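PDB 2VSI: 2-c-methyl-d-erythritol 4-phosphate cytidylyltransferase from Streptococcus pneumoniae, which catalyses the transfer of the cytidylyl group of CTP to D-ribitol 5-phosphate, forming CDP-ribitol and diphosphate. Local coordinates for residues B[6-11]-B[88-93]; B[111-116]-B[168-173]; B[144-149]-B[160-165]. One frame throughout, in Å; residues are numbered along the deposited sequence.

Contact 1 (B[6-11]-B[88-93]); sequences GILAGG and TSIKNI. With CDF (4-amino-1-{5-O-[(R)-hydroxy(phosphonooxy)phosphoryl]-alpha-D-arabinofuranosyl}pyrimidin-2(1H)-one), chain D.
Leu8 and Ser89, which touch each other, both reach the rim of the cytosine of CDF: Leu8 CB lies beside O2, and Ser89 OG, close to the ring plane, meets the amino side. One face of the base is covered by the Gly10-Gly11 peptide, with Gly10 O 3.1 Å from CDF N3. This is the nucleotide-binding start of a Rossmann-like alpha/beta fold, in which strand 3-8 runs into a glycine-rich loop and helix 86-100 packs on the sheet. The axes of the segments 6-8 and 88-93 approach to 9.0 Å, their N-to-C directions 145° apart. Between them, the CD1 methyl of Leu8 rests 3.9 Å from CG1 of Ile90 and also meets Ser89 CB. Ile93, its side chain extended to CD1 (chi2 -175°), lays that methyl against the backbone of the strand, 3.7 Å from Gly6 C. Ser89 OG is also hydrogen-bonded to Gly83 N and Asp85 O, which help position it to accept from CDF N4 at 2.7 Å. On the sugar side, CDF O3' donates a hydrogen bond to the backbone carbonyl at Leu8 O, 2.5 Å away.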
loop_
_atom_site.group_PDB
_atom_site.type_symbol
_atom_site.label_atom_id
_atom_site.label_comp_id
_atom_site.label_asym_id
_atom_site.label_seq_id
_atom_site.Cartn_x
_atom_site.Cartn_y
_atom_site.Cartn_z
ATOM N N GLY B 6 -22.078 -10.192 -4.647
ATOM C CA GLY B 6 -21.941 -9.533 -5.944
ATOM C C GLY B 6 -20.496 -9.489 -6.394
ATOM O O GLY B 6 -19.725 -8.657 -5.920
ATOM N N ILE B 7 -20.130 -10.384 -7.313
ATOM C CA ILE B 7 -18.731 -10.541 -7.729
ATOM C C ILE B 7 -18.393 -9.728 -8.976
ATOM O O ILE B 7 -18.780 -10.078 -10.091
ATOM C CB ILE B 7 -18.346 -12.026 -7.946
ATOM C CG1 ILE B 7 -18.765 -12.891 -6.751
ATOM C CG2 ILE B 7 -16.852 -12.153 -8.194
ATOM C CD1 ILE B 7 -17.988 -12.613 -5.478
ATOM N N LEU B 8 -17.664 -8.639 -8.762
ATOM C CA LEU B 8 -17.234 -7.770 -9.839
ATOM C C LEU B 8 -16.110 -8.461 -10.590
ATOM O O LEU B 8 -14.984 -8.570 -10.086
ATOM C CB LEU B 8 -16.786 -6.414 -9.290
ATOM C CG LEU B 8 -17.841 -5.443 -8.745
ATOM C CD1 LEU B 8 -18.953 -5.198 -9.752
ATOM C CD2 LEU B 8 -18.421 -5.930 -7.420
ATOM N N ALA B 9 -16.434 -8.931 -11.797
ATOM C CA ALA B 9 -15.605 -9.906 -12.494
ATOM C C ALA B 9 -15.519 -9.708 -14.004
ATOM O O ALA B 9 -15.466 -10.690 -14.747
ATOM C CB ALA B 9 -16.110 -11.315 -12.182
ATOM N N GLY B 10 -15.489 -8.461 -14.469
ATOM C CA GLY B 10 -15.390 -8.234 -15.912
ATOM C C GLY B 10 -15.306 -6.814 -16.435
ATOM O O GLY B 10 -16.040 -5.926 -15.991
ATOM N N GLY B 11 -14.413 -6.625 -17.407
ATOM C CA GLY B 11 -14.203 -5.341 -18.074
ATOM C C GLY B 11 -12.876 -5.294 -18.815
ATOM O O GLY B 11 -11.939 -6.031 -18.482
ATOM N N THR B 88 -21.049 1.000 -12.343
ATOM C CA THR B 88 -22.027 0.651 -13.368
ATOM C C THR B 88 -22.319 -0.847 -13.292
ATOM O O THR B 88 -23.440 -1.280 -13.547
ATOM C CB THR B 88 -21.539 1.027 -14.786
ATOM O OG1 THR B 88 -20.752 2.221 -14.726
ATOM C CG2 THR B 88 -22.721 1.256 -15.722
ATOM N N SER B 89 -21.303 -1.621 -12.919
ATOM C CA SER B 89 -21.431 -3.066 -12.733
ATOM C C SER B 89 -22.285 -3.416 -11.516
ATOM O O SER B 89 -23.186 -4.251 -11.612
ATOM C CB SER B 89 -20.056 -3.723 -12.623
ATOM O OG SER B 89 -19.232 -3.365 -13.717
ATOM N N ILE B 90 -22.010 -2.782 -10.377
ATOM C CA ILE B 90 -22.833 -2.979 -9.179
ATOM C C ILE B 90 -24.299 -2.661 -9.507
ATOM O O ILE B 90 -25.206 -3.379 -9.081
ATOM C CB ILE B 90 -22.329 -2.152 -7.967
ATOM C CG1 ILE B 90 -20.881 -2.515 -7.630
ATOM C CG2 ILE B 90 -23.196 -2.412 -6.740
ATOM C CD1 ILE B 90 -20.172 -1.498 -6.743
ATOM N N LYS B 91 -24.510 -1.600 -10.285
ATOM C CA LYS B 91 -25.829 -1.260 -10.820
ATOM C C LYS B 91 -26.410 -2.464 -11.560
ATOM O O LYS B 91 -27.550 -2.854 -11.308
ATOM C CB LYS B 91 -25.728 -0.037 -11.747
ATOM C CG LYS B 91 -27.044 0.676 -12.079
ATOM C CD LYS B 91 -27.632 0.208 -13.411
ATOM C CE LYS B 91 -28.510 1.277 -14.055
ATOM N NZ LYS B 91 -29.695 1.664 -13.226
ATOM N N ASN B 92 -25.607 -3.055 -12.447
ATOM C CA ASN B 92 -26.010 -4.217 -13.242
ATOM C C ASN B 92 -26.218 -5.480 -12.421
ATOM O O ASN B 92 -27.075 -6.295 -12.754
ATOM C CB ASN B 92 -24.984 -4.504 -14.337
ATOM C CG ASN B 92 -25.167 -3.632 -15.554
ATOM O OD1 ASN B 92 -25.228 -2.411 -15.456
ATOM N ND2 ASN B 92 -25.241 -4.258 -16.719
ATOM N N ILE B 93 -25.425 -5.650 -11.366
ATOM C CA ILE B 93 -25.588 -6.794 -10.469
ATOM C C ILE B 93 -26.887 -6.626 -9.702
ATOM O O ILE B 93 -27.694 -7.553 -9.635
ATOM C CB ILE B 93 -24.387 -6.980 -9.497
ATOM C CG1 ILE B 93 -23.143 -7.458 -10.267
ATOM C CG2 ILE B 93 -24.745 -7.962 -8.364
ATOM C CD1 ILE B 93 -21.925 -7.786 -9.396
HETATM O O3B CDF D . -10.211 -1.781 -10.193
HETATM P PB CDF D . -9.355 -2.033 -11.414
HETATM O O1B CDF D . -8.259 -1.014 -11.620
HETATM O O2B CDF D . -10.129 -2.367 -12.670
HETATM O O3A CDF D . -8.545 -3.382 -11.057
HETATM P PA CDF D . -9.236 -4.837 -11.094
HETATM O O1A CDF D . -9.666 -5.123 -12.514
HETATM O O2A CDF D . -8.301 -5.806 -10.412
HETATM O "O5'" CDF D . -10.545 -4.629 -10.171
HETATM C "C5'" CDF D . -11.192 -5.726 -9.523
HETATM C "C4'" CDF D . -12.467 -6.145 -10.255
HETATM O "O4'" CDF D . -13.129 -5.022 -10.854
HETATM C "C3'" CDF D . -12.151 -7.133 -11.370
HETATM O "O3'" CDF D . -12.652 -8.432 -11.048
HETATM C "C2'" CDF D . -12.804 -6.561 -12.616
HETATM O "O2'" CDF D . -11.951 -6.725 -13.752
HETATM C "C1'" CDF D . -12.980 -5.086 -12.277
HETATM N N1 CDF D . -14.081 -4.445 -13.007
HETATM C C2 CDF D . -15.449 -4.719 -12.750
HETATM O O2 CDF D . -15.795 -5.537 -11.876
HETATM N N3 CDF D . -16.408 -4.089 -13.469
HETATM C C4 CDF D . -16.073 -3.194 -14.430
HETATM N N4 CDF D . -17.038 -2.571 -15.140
HETATM C C6 CDF D . -13.749 -3.559 -13.957
HETATM C C5 CDF D . -14.738 -2.912 -14.693
#

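Contact 2 (B[111-116]-B[168-173]). With CDF (4-amino-1-{5-O-[(R)-hydroxy(phosphonooxy)phosphoryl]-alpha-D-arabinofuranosyl}pyrimidin-2(1H)-one), chain D.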
loop_
_atom_site.group_PDB
_atom_site.type_symbol
_atom_site.label_atom_id
_atom_site.label_comp_id
_atom_site.label_asym_id
_atom_site.label_seq_id
_atom_site.Cartn_x
_atom_site.Cartn_y
_atom_site.Cartn_z
ATOM N N THR B 111 -20.402 -7.053 -2.150
ATOM C CA THR B 111 -19.612 -6.868 -3.362
ATOM C C THR B 111 -18.160 -7.282 -3.110
ATOM O O THR B 111 -17.637 -7.074 -2.016
ATOM C CB THR B 111 -19.655 -5.404 -3.867
ATOM O OG1 THR B 111 -18.794 -4.579 -3.069
ATOM C CG2 THR B 111 -21.065 -4.853 -3.811
ATOM N N HIS B 112 -17.510 -7.855 -4.118
ATOM C CA HIS B 112 -16.152 -8.358 -3.949
ATOM C C HIS B 112 -15.400 -8.517 -5.278
ATOM O O HIS B 112 -15.952 -9.015 -6.251
ATOM C CB HIS B 112 -16.198 -9.691 -3.193
ATOM C CG HIS B 112 -14.859 -10.189 -2.755
ATOM N ND1 HIS B 112 -14.181 -9.653 -1.682
ATOM C CD2 HIS B 112 -14.074 -11.177 -3.242
ATOM C CE1 HIS B 112 -13.034 -10.289 -1.529
ATOM N NE2 HIS B 112 -12.945 -11.218 -2.463
ATOM N N ASP B 113 -14.138 -8.094 -5.308
ATOM C CA ASP B 113 -13.284 -8.311 -6.473
ATOM C C ASP B 113 -13.085 -9.800 -6.753
ATOM O O ASP B 113 -12.683 -10.555 -5.866
ATOM C CB ASP B 113 -11.910 -7.667 -6.266
ATOM C CG ASP B 113 -11.968 -6.164 -6.180
ATOM O OD1 ASP B 113 -12.945 -5.563 -6.670
ATOM O OD2 ASP B 113 -11.016 -5.578 -5.628
ATOM N N SER B 114 -13.361 -10.213 -7.988
ATOM C CA SER B 114 -13.086 -11.588 -8.436
ATOM C C SER B 114 -11.602 -11.954 -8.355
ATOM O O SER B 114 -11.266 -13.127 -8.214
ATOM C CB SER B 114 -13.572 -11.799 -9.871
ATOM O OG SER B 114 -12.777 -11.073 -10.795
ATOM N N VAL B 115 -10.735 -10.942 -8.456
ATOM C CA VAL B 115 -9.267 -11.107 -8.383
ATOM C C VAL B 115 -8.718 -11.045 -6.954
ATOM O O VAL B 115 -7.524 -10.814 -6.745
ATOM C CB VAL B 115 -8.513 -10.055 -9.254
ATOM C CG1 VAL B 115 -8.721 -10.321 -10.747
ATOM C CG2 VAL B 115 -8.909 -8.619 -8.875
ATOM N N ARG B 116 -9.607 -11.237 -5.982
ATOM C CA ARG B 116 -9.251 -11.344 -4.571
ATOM C C ARG B 116 -9.766 -12.683 -4.055
ATOM O O ARG B 116 -10.803 -12.728 -3.379
ATOM C CB ARG B 116 -9.868 -10.190 -3.771
ATOM C CG ARG B 116 -9.087 -8.886 -3.840
ATOM C CD ARG B 116 -9.661 -7.852 -2.900
ATOM N NE ARG B 116 -8.641 -6.934 -2.387
ATOM C CZ ARG B 116 -8.381 -5.719 -2.877
ATOM N NH1 ARG B 116 -9.055 -5.245 -3.921
ATOM N NH2 ARG B 116 -7.439 -4.968 -2.320
ATOM N N GLY B 168 -7.797 0.357 1.208
ATOM C CA GLY B 168 -9.078 -0.168 0.769
ATOM C C GLY B 168 -8.915 -1.553 0.187
ATOM O O GLY B 168 -7.954 -1.825 -0.528
ATOM N N GLN B 169 -9.852 -2.433 0.522
ATOM C CA GLN B 169 -9.924 -3.771 -0.052
ATOM C C GLN B 169 -11.358 -4.012 -0.498
ATOM O O GLN B 169 -12.107 -3.063 -0.715
ATOM C CB GLN B 169 -9.497 -4.833 0.973
ATOM C CG GLN B 169 -8.020 -4.775 1.367
ATOM C CD GLN B 169 -7.597 -5.933 2.245
ATOM O OE1 GLN B 169 -8.408 -6.784 2.604
ATOM N NE2 GLN B 169 -6.319 -5.968 2.602
ATOM N N THR B 170 -11.710 -5.278 -0.684
ATOM C CA THR B 170 -13.096 -5.727 -0.730
ATOM C C THR B 170 -13.112 -6.981 0.147
ATOM O O THR B 170 -12.054 -7.594 0.335
ATOM C CB THR B 170 -13.597 -6.051 -2.168
ATOM O OG1 THR B 170 -13.007 -7.271 -2.642
ATOM C CG2 THR B 170 -13.304 -4.907 -3.144
ATOM N N PRO B 171 -14.291 -7.392 0.669
ATOM C CA PRO B 171 -15.664 -6.911 0.482
ATOM C C PRO B 171 -15.966 -5.446 0.781
ATOM O O PRO B 171 -15.362 -4.819 1.672
ATOM C CB PRO B 171 -16.473 -7.788 1.442
ATOM C CG PRO B 171 -15.691 -9.007 1.582
ATOM C CD PRO B 171 -14.265 -8.558 1.568
ATOM N N GLN B 172 -16.903 -4.919 -0.004
ATOM C CA GLN B 172 -17.633 -3.696 0.310
ATOM C C GLN B 172 -19.114 -4.074 0.308
ATOM O O GLN B 172 -19.617 -4.608 -0.685
ATOM C CB GLN B 172 -17.341 -2.599 -0.712
ATOM C CG GLN B 172 -15.873 -2.199 -0.801
ATOM C CD GLN B 172 -15.641 -0.996 -1.697
ATOM O OE1 GLN B 172 -16.334 -0.810 -2.699
ATOM N NE2 GLN B 172 -14.661 -0.169 -1.340
ATOM N N THR B 173 -19.802 -3.823 1.419
ATOM C CA THR B 173 -21.165 -4.328 1.597
ATOM C C THR B 173 -22.180 -3.223 1.865
ATOM O O THR B 173 -21.860 -2.227 2.522
ATOM C CB THR B 173 -21.210 -5.377 2.722
ATOM O OG1 THR B 173 -20.354 -6.466 2.366
ATOM C CG2 THR B 173 -22.623 -5.901 2.957
HETATM O O3B CDF D . -10.211 -1.781 -10.193
HETATM P PB CDF D . -9.355 -2.033 -11.414
HETATM O O1B CDF D . -8.259 -1.014 -11.620
HETATM O O2B CDF D . -10.129 -2.367 -12.670
HETATM O O3A CDF D . -8.545 -3.382 -11.057
HETATM P PA CDF D . -9.236 -4.837 -11.094
HETATM O O1A CDF D . -9.666 -5.123 -12.514
HETATM O O2A CDF D . -8.301 -5.806 -10.412
HETATM O "O5'" CDF D . -10.545 -4.629 -10.171
HETATM C "C5'" CDF D . -11.192 -5.726 -9.523
HETATM C "C4'" CDF D . -12.467 -6.145 -10.255
HETATM O "O4'" CDF D . -13.129 -5.022 -10.854
HETATM C "C3'" CDF D . -12.151 -7.133 -11.370
HETATM O "O3'" CDF D . -12.652 -8.432 -11.048
HETATM C "C2'" CDF D . -12.804 -6.561 -12.616
HETATM O "O2'" CDF D . -11.951 -6.725 -13.752
HETATM C "C1'" CDF D . -12.980 -5.086 -12.277
HETATM N N1 CDF D . -14.081 -4.445 -13.007
HETATM C C2 CDF D . -15.449 -4.719 -12.750
HETATM O O2 CDF D . -15.795 -5.537 -11.876
HETATM N N3 CDF D . -16.408 -4.089 -13.469
HETATM C C4 CDF D . -16.073 -3.194 -14.430
HETATM N N4 CDF D . -17.038 -2.571 -15.140
HETATM C C6 CDF D . -13.749 -3.559 -13.957
HETATM C C5 CDF D . -14.738 -2.912 -14.693
#
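Thr111 and Gln172 form an antiparallel hydrogen-bonded pair where strand 108-113 meets strand 165-175 in the central mixed sheet of this Rossmann-like cytidylyltransferase. Two backbone bonds make the pair, Thr111 N to Gln172 O and Gln172 N to Thr111 O, both 3.0 Å. Gln172 O takes a second donor: Thr111 OG1, set between its own backbone N and carbonyl carbon (chi1 77°), donates to it over 2.5 Å. Just before this pair the chain turns a corner at Thr170, next to the cis peptide that precedes Pro171, and Pro171 CA makes a CA-H...O contact with Thr111 O.

The other polar contact across the strands centres on Thr170. Its OG1 accepts from Asp113 N at 3.0 Å in a fairly straight bond (161°), and it also lies 2.8 Å from His112 ND1. Pro171 N sits near the plane of that imidazole, at its edge, while on NE2 the ring donates in plane to a lone pair of Arg116 O. That bond helps set the ring's rotation and ties the residue before the type I turn 113-116 to the turn's last residue.

Charge and van der Waals packing come together at Arg116. The backbone at Gln169 CA and Thr170 N covers one face of its guanidinium, and CD touches Thr170 OG1. In the plane of the group, Arg116 NH1 makes a salt bridge with Asp113 OD2 at 2.6 Å; the other oxygen, OD1, is paired with Arg86 of the CTP site. Asp113 thus stands between two arginines. Its flank faces the nucleotide: OD1 approaches CDF C5' to 3.4 Å, and Thr170 CG2 rests 3.4 Å from Asp113 OD2.

Contact 3 (B[144-149]-B[160-165])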
loop_
_atom_site.group_PDB
_atom_site.type_symbol
_atom_site.label_atom_id
_atom_site.label_comp_id
_atom_site.label_asym_id
_atom_site.label_seq_id
_atom_site.Cartn_x
_atom_site.Cartn_y
_atom_site.Cartn_z
ATOM N N VAL B 144 0.424 0.301 5.336
ATOM C CA VAL B 144 1.814 -0.014 5.655
ATOM C C VAL B 144 2.749 1.075 5.154
ATOM O O VAL B 144 3.849 1.234 5.675
ATOM C CB VAL B 144 2.268 -1.360 5.076
ATOM C CG1 VAL B 144 1.577 -2.507 5.807
ATOM C CG2 VAL B 144 2.027 -1.420 3.566
ATOM N N ASP B 145 2.301 1.816 4.142
ATOM C CA ASP B 145 3.093 2.887 3.550
ATOM C C ASP B 145 2.716 4.220 4.174
ATOM O O ASP B 145 1.536 4.476 4.452
ATOM C CB ASP B 145 2.862 2.979 2.031
ATOM C CG ASP B 145 3.199 1.684 1.282
ATOM O OD1 ASP B 145 4.164 0.980 1.665
ATOM O OD2 ASP B 145 2.497 1.387 0.288
ATOM N N THR B 146 3.723 5.066 4.389
ATOM C CA THR B 146 3.505 6.468 4.712
ATOM C C THR B 146 2.824 7.093 3.502
ATOM O O THR B 146 3.326 6.990 2.378
ATOM C CB THR B 146 4.841 7.183 5.021
ATOM O OG1 THR B 146 5.318 6.766 6.304
ATOM C CG2 THR B 146 4.687 8.700 5.020
ATOM N N ILE B 147 1.663 7.699 3.720
ATOM C CA ILE B 147 0.962 8.391 2.644
ATOM C C ILE B 147 1.292 9.875 2.703
ATOM O O ILE B 147 1.214 10.495 3.761
ATOM C CB ILE B 147 -0.574 8.147 2.676
ATOM C CG1 ILE B 147 -0.902 6.646 2.582
ATOM C CG2 ILE B 147 -1.278 8.922 1.566
ATOM C CD1 ILE B 147 -0.249 5.892 1.417
ATOM N N VAL B 148 1.677 10.425 1.556
ATOM C CA VAL B 148 2.124 11.806 1.456
ATOM C C VAL B 148 1.176 12.576 0.553
ATOM O O VAL B 148 0.924 12.176 -0.585
ATOM C CB VAL B 148 3.563 11.891 0.885
ATOM C CG1 VAL B 148 4.013 13.335 0.744
ATOM C CG2 VAL B 148 4.545 11.108 1.759
ATOM N N GLU B 149 0.652 13.682 1.061
ATOM C CA GLU B 149 -0.220 14.523 0.269
ATOM C C GLU B 149 0.535 15.726 -0.295
ATOM O O GLU B 149 1.345 16.346 0.397
ATOM C CB GLU B 149 -1.419 14.974 1.103
ATOM C CG GLU B 149 -2.634 15.376 0.282
ATOM C CD GLU B 149 -3.721 16.011 1.123
ATOM O OE1 GLU B 149 -4.758 15.343 1.346
ATOM O OE2 GLU B 149 -3.533 17.171 1.562
ATOM N N PRO B 160 -0.450 12.900 6.514
ATOM C CA PRO B 160 -1.436 12.530 7.515
ATOM C C PRO B 160 -0.828 11.595 8.536
ATOM O O PRO B 160 0.216 11.008 8.278
ATOM C CB PRO B 160 -2.491 11.783 6.703
ATOM C CG PRO B 160 -2.356 12.325 5.330
ATOM C CD PRO B 160 -0.888 12.535 5.157
ATOM N N ASN B 161 -1.462 11.478 9.695
ATOM C CA ASN B 161 -1.085 10.456 10.663
ATOM C C ASN B 161 -1.351 9.088 10.053
ATOM O O ASN B 161 -2.457 8.815 9.575
ATOM C CB ASN B 161 -1.872 10.622 11.961
ATOM C CG ASN B 161 -1.354 9.743 13.071
ATOM O OD1 ASN B 161 -0.638 8.769 12.835
ATOM N ND2 ASN B 161 -1.717 10.080 14.297
ATOM N N ARG B 162 -0.327 8.244 10.047
ATOM C CA ARG B 162 -0.434 6.924 9.432
ATOM C C ARG B 162 -1.298 5.980 10.258
ATOM O O ARG B 162 -1.937 5.075 9.719
ATOM C CB ARG B 162 0.951 6.318 9.223
ATOM C CG ARG B 162 0.954 5.136 8.276
ATOM C CD ARG B 162 2.349 4.823 7.768
ATOM N NE ARG B 162 3.190 4.198 8.782
ATOM C CZ ARG B 162 3.021 2.959 9.234
ATOM N NH1 ARG B 162 2.032 2.205 8.767
ATOM N NH2 ARG B 162 3.841 2.475 10.157
ATOM N N ALA B 163 -1.314 6.203 11.569
ATOM C CA ALA B 163 -2.069 5.362 12.486
ATOM C C ALA B 163 -3.558 5.382 12.164
ATOM O O ALA B 163 -4.281 4.459 12.533
ATOM C CB ALA B 163 -1.831 5.805 13.915
ATOM N N HIS B 164 -3.996 6.435 11.472
ATOM C CA HIS B 164 -5.412 6.661 11.162
ATOM C C HIS B 164 -5.777 6.324 9.719
ATOM O O HIS B 164 -6.912 6.555 9.293
ATOM C CB HIS B 164 -5.806 8.118 11.448
ATOM C CG HIS B 164 -5.713 8.503 12.889
ATOM N ND1 HIS B 164 -5.169 9.701 13.302
ATOM C CD2 HIS B 164 -6.085 7.849 14.015
ATOM C CE1 HIS B 164 -5.219 9.772 14.621
ATOM N NE2 HIS B 164 -5.770 8.661 15.079
ATOM N N LEU B 165 -4.820 5.778 8.977
ATOM C CA LEU B 165 -4.991 5.555 7.549
ATOM C C LEU B 165 -5.108 4.088 7.194
ATOM O O LEU B 165 -4.476 3.232 7.822
ATOM C CB LEU B 165 -3.845 6.202 6.767
ATOM C CG LEU B 165 -3.893 7.716 6.556
ATOM C CD1 LEU B 165 -2.661 8.180 5.794
ATOM C CD2 LEU B 165 -5.157 8.129 5.817
#
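Arg162 reaches across to the backbone of 144-146, meets it with CD, and contributes the most buried surface of this contact. The extended start of the side chain, CG anti to N (chi1 -165°) and chi2 also near anti, carries CD to 3.4 Å from Asp145 O and close to Thr146 N. Thr146 OG1 approaches the same CD at 3.8 Å, the two side chains crossing at about a right angle. A bend at chi3 (73°) then turns the guanidinium so that Val144 O lies over one face, offset toward the rim, with NH1 3.7 Å from that oxygen. The side chain also comes within about 4 Å of a second CDF molecule, not the one in contacts 1 and 2 and presumably in the partner subunit's site.

Ile147 comes next. Its CB meets the CD1 methyl of Leu165 at 3.8 Å, an apolar touch out on the arm. Both residues also pack on Ile147 of the second subunit, so this small cluster continues over the dimer interface. The third residue, Pro160, sets its ring carbon CD 3.2 Å from Ile147 O.

Together the segments shape the protruding arm between strands 136-142 and 165-175, the dimer-forming element of the IspD/TarI family. An Asx turn, Asn161 OD1 to Ala163 N, shapes the returning chain.

The two segments thus meet by van der Waals contact without a direct hydrogen bond. Their backbone pairing is made elsewhere: Glu149 with Thr157 and Asp158, Leu165 with Ala143, and Val148, Glu149 and Leu165 in an antiparallel ladder with a strand of the second subunit, which implies an arm ordered at least partly by its neighbours.

Overall arrangement
Contacts 1 and 2 adjoin, their centres 11 Å apart, because strands 3-8 and 108-113 are neighbours in the central sheet: Gly6 O and His112 N lie 3.0 Å apart and Leu8 N and His112 O 3.1 Å, both probable hydrogen bonds. Together they line the CDF site, contact 1 holding the base and contact 2 flanking the sugar and alpha-phosphate, with Ser114 OG close to the same O3' that Leu8 O binds. Contact 3 is nested inside the loop closed by 111-116 and 168-173, yet lies about 22 Å from contact 2 and 30 Å from contact 1, centre to centre. It belongs to the dimer arm, which strand 165-175 connects to the core.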